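Local coordinates for protein pyruvate kinase 1 (Trypanosoma brucei brucei, PDB 4KCT) that transfers phosphate from phosphoenolpyruvate to ADP in the last step of glycolysis and also has an intrinsic activity that decarboxylates oxaloacetate to pyruvate, at residues A[297-302]-A[314-319]. Sequence-based numbering, arbitrary orientation. Where two conformers were deposited one is given.
With PYR (pyruvic acid), chain E.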
ATOM      1  N   THR A 297     -31.374   3.602 -16.200  1.00 17.17           N
ATOM      2  CA  THR A 297     -31.759   3.441 -17.608  1.00 17.65           C
ATOM      3  C   THR A 297     -31.291   2.123 -18.219  1.00 16.94           C
ATOM      4  O   THR A 297     -30.090   1.800 -18.226  1.00 18.09           O
ATOM      5  CB  THR A 297     -31.359   4.643 -18.485  1.00 19.37           C
ATOM      6  OG1 THR A 297     -32.034   5.816 -18.006  1.00 21.67           O
ATOM      7  CG2 THR A 297     -31.770   4.370 -19.956  1.00 19.63           C
ATOM      8  N   GLN A 298     -32.270   1.307 -18.587  1.00 15.95           N
ATOM      9  CA  GLN A 298     -32.046   0.002 -19.215  1.00 17.92           C
ATOM     10  C   GLN A 298     -31.285  -1.010 -18.381  1.00 19.53           C
ATOM     11  O   GLN A 298     -30.832  -2.039 -18.917  1.00 22.18           O
ATOM     12  CB  GLN A 298     -31.413   0.152 -20.601  1.00 19.17           C
ATOM     13  CG  GLN A 298     -32.327   0.864 -21.614  1.00 18.99           C
ATOM     14  CD  GLN A 298     -31.710   0.898 -23.014  1.00 22.77           C
ATOM     15  OE1 GLN A 298     -30.499   0.982 -23.154  1.00 17.50           O
ATOM     16  NE2 GLN A 298     -32.531   0.616 -24.030  1.00 26.38           N
ATOM     17  N   MET A 299     -31.370  -0.880 -17.061  1.00 16.23           N
ATOM     18  CA  MET A 299     -30.646  -1.800 -16.212  1.00 17.63           C
ATOM     19  C   MET A 299     -31.179  -3.222 -16.323  1.00 17.66           C
ATOM     20  O   MET A 299     -30.411  -4.157 -16.318  1.00 16.54           O
ATOM     21  CB  MET A 299     -30.634  -1.323 -14.757  1.00 16.86           C
ATOM     22  CG  MET A 299     -30.091   0.104 -14.636  1.00 19.86           C
ATOM     23  SD  MET A 299     -29.310   0.376 -13.037  1.00 22.13           S
ATOM     24  CE  MET A 299     -27.760  -0.497 -13.216  1.00 18.20           C
ATOM     25  N   LEU A 300     -32.511  -3.372 -16.386  1.00 16.41           N
ATOM     26  CA  LEU A 300     -33.129  -4.690 -16.494  1.00 17.81           C
ATOM     27  C   LEU A 300     -34.183  -4.665 -17.612  1.00 18.77           C
ATOM     28  O   LEU A 300     -35.228  -5.304 -17.508  1.00 19.69           O
ATOM     29  CB  LEU A 300     -33.788  -5.092 -15.150  1.00 16.98           C
ATOM     30  CG  LEU A 300     -32.809  -5.442 -14.000  1.00 19.48           C
ATOM     31  CD1 LEU A 300     -33.588  -5.625 -12.692  1.00 18.75           C
ATOM     32  CD2 LEU A 300     -32.023  -6.721 -14.327  1.00 19.25           C
ATOM     33  N   GLU A 301     -33.823  -4.026 -18.715  1.00 18.57           N
ATOM     34  CA  GLU A 301     -34.758  -3.647 -19.766  0.50 19.73           C
ATOM     35  C   GLU A 301     -35.604  -4.836 -20.282  1.00 19.42           C
ATOM     36  O   GLU A 301     -36.806  -4.714 -20.502  1.00 23.32           O
ATOM     37  CB  GLU A 301     -33.977  -3.013 -20.923  0.50 19.04           C
ATOM     38  CG  GLU A 301     -34.841  -2.425 -22.023  0.50 21.38           C
ATOM     39  CD  GLU A 301     -35.719  -1.295 -21.534  0.50 21.73           C
ATOM     40  OE1 GLU A 301     -36.691  -0.958 -22.243  0.50 27.63           O
ATOM     41  OE2 GLU A 301     -35.421  -0.713 -20.473  0.50 19.48           O
ATOM     42  N   SER A 302     -34.956  -5.956 -20.539  1.00 17.74           N
ATOM     43  CA  SER A 302     -35.651  -7.067 -21.193  1.00 18.76           C
ATOM     44  C   SER A 302     -36.777  -7.597 -20.293  1.00 20.19           C
ATOM     45  O   SER A 302     -37.702  -8.270 -20.773  1.00 21.16           O
ATOM     46  CB  SER A 302     -34.681  -8.188 -21.510  1.00 20.06           C
ATOM     47  OG  SER A 302     -34.276  -8.855 -20.318  1.00 19.80           O
ATOM     48  N   VAL A 314     -28.089  -8.605 -15.437  1.00 14.19           N
ATOM     49  CA  VAL A 314     -27.687  -8.928 -14.094  1.00 14.73           C
ATOM     50  C   VAL A 314     -26.352  -8.298 -13.773  1.00 17.04           C
ATOM     51  O   VAL A 314     -26.166  -7.694 -12.700  1.00 16.07           O
ATOM     52  CB  VAL A 314     -27.625 -10.442 -13.866  1.00 16.18           C
ATOM     53  CG1 VAL A 314     -26.939 -10.732 -12.533  1.00 18.33           C
ATOM     54  CG2 VAL A 314     -29.027 -11.016 -13.886  1.00 18.40           C
ATOM     55  N   SER A 315     -25.408  -8.403 -14.701  1.00 17.37           N
ATOM     56  CA  SER A 315     -24.090  -7.882 -14.424  1.00 17.54           C
ATOM     57  C   SER A 315     -24.063  -6.333 -14.343  1.00 16.65           C
ATOM     58  O   SER A 315     -23.365  -5.761 -13.512  1.00 14.36           O
ATOM     59  CB  SER A 315     -23.079  -8.432 -15.410  1.00 19.80           C
ATOM     60  OG  SER A 315     -22.556  -7.437 -16.229  1.00 27.50           O
ATOM     61  N   ASP A 316     -24.886  -5.682 -15.151  1.00 14.47           N
ATOM     62  CA  ASP A 316     -25.022  -4.223 -15.096  1.00 14.61           C
ATOM     63  C   ASP A 316     -25.459  -3.766 -13.692  1.00 14.52           C
ATOM     64  O   ASP A 316     -24.898  -2.801 -13.128  1.00 16.47           O
ATOM     65  CB  ASP A 316     -26.068  -3.780 -16.135  1.00 14.60           C
ATOM     66  CG  ASP A 316     -26.130  -2.257 -16.309  1.00 16.82           C
ATOM     67  OD1 ASP A 316     -25.072  -1.583 -16.337  1.00 18.48           O
ATOM     68  OD2 ASP A 316     -27.250  -1.728 -16.386  1.00 17.03           O
ATOM     69  N   VAL A 317     -26.505  -4.380 -13.161  1.00 13.76           N
ATOM     70  CA  VAL A 317     -26.943  -4.015 -11.802  1.00 14.94           C
ATOM     71  C   VAL A 317     -25.832  -4.269 -10.761  1.00 14.73           C
ATOM     72  O   VAL A 317     -25.519  -3.388  -9.931  1.00 14.66           O
ATOM     73  CB  VAL A 317     -28.262  -4.722 -11.415  1.00 15.99           C
ATOM     74  CG1 VAL A 317     -28.639  -4.421  -9.967  1.00 14.91           C
ATOM     75  CG2 VAL A 317     -29.398  -4.284 -12.365  1.00 15.15           C
ATOM     76  N   ALA A 318     -25.216  -5.446 -10.814  1.00 13.30           N
ATOM     77  CA  ALA A 318     -24.195  -5.807  -9.819  1.00 14.24           C
ATOM     78  C   ALA A 318     -23.035  -4.826  -9.930  1.00 13.78           C
ATOM     79  O   ALA A 318     -22.511  -4.351  -8.936  1.00 13.42           O
ATOM     80  CB  ALA A 318     -23.702  -7.248 -10.042  1.00 13.09           C
ATOM     81  N   ASN A 319     -22.646  -4.501 -11.149  1.00 14.38           N
ATOM     82  CA  ASN A 319     -21.519  -3.584 -11.329  1.00 14.27           C
ATOM     83  C   ASN A 319     -21.773  -2.135 -10.949  1.00 13.64           C
ATOM     84  O   ASN A 319     -20.859  -1.451 -10.455  1.00 13.73           O
ATOM     85  CB  ASN A 319     -20.938  -3.700 -12.748  1.00 15.86           C
ATOM     86  CG  ASN A 319     -20.030  -4.906 -12.887  1.00 20.46           C
ATOM     87  OD1 ASN A 319     -19.114  -5.081 -12.077  1.00 22.90           O
ATOM     88  ND2 ASN A 319     -20.402  -5.841 -13.763  1.00 16.25           N
TER
HETATM   89  C   PYR E1003     -32.031   9.066 -19.241  1.00 27.52           C
HETATM   90  O   PYR E1003     -31.459   7.963 -19.017  1.00 23.33           O
HETATM   91  OXT PYR E1003     -31.687   9.766 -20.236  1.00 24.36           O
HETATM   92  CA  PYR E1003     -33.019   9.608 -18.257  1.00 34.12           C
HETATM   93  O3  PYR E1003     -33.611  10.678 -18.485  1.00 28.13           O
HETATM   94  CB  PYR E1003     -33.208   8.909 -16.935  1.00 22.57           C
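Apolar packing carries much of the contact between the loop 297-302, which leaves barrel strand 293-296, and the segment 314-319 of helix 311-323. Val317 turns CG2 to the loop, where it sits 4.0 Å from Met299 CB and 4.0 Å from Leu300 CG, the leucine side chain crossing it at about a right angle. Met299 extends from the backbone and then bends at its thioether (chi3 75°), which lays CE 3.9 Å from Val317 CA. Val343, Met347 and Ile350 of helix 340-356 close over Leu300 and Val317, and Val328 and Leu330 of strand 327-330 lie against Met299 and Leu300.

The polar element is the buried carboxylate of Asp316. With CG anti to the backbone N (chi1 -171°), it reaches across to the loop, where Asp316 OD2 touches both Met299 CA and Met299 CE, 3.4 Å from each. No hydrogen bond joins the two segments. Instead, OD2 forms a salt bridge with Arg263, whose NH2 also binds Thr297 O, so one guanidinium ties helix to loop, and the pairing would favour the charged form of the carboxylate. OD1 bonds Ser315 OG of the second subunit, while Gln298 OE1 accepts from Arg311 N of that same subunit.

At the start of the loop, next to strand 293-296, Thr297 meets the ligand. Thr297 OG1, beside its own backbone N (chi1 -62°), donates a very short hydrogen bond, 2.4 Å, to PYR O. Lys239, Gly264 and Asp265 also hold the pyruvate. The arrangement is that of a TIM-barrel active site: a loop at the C-terminal end of a barrel strand carries a residue that binds pyruvate, here braced by the following helix at a subunit interface.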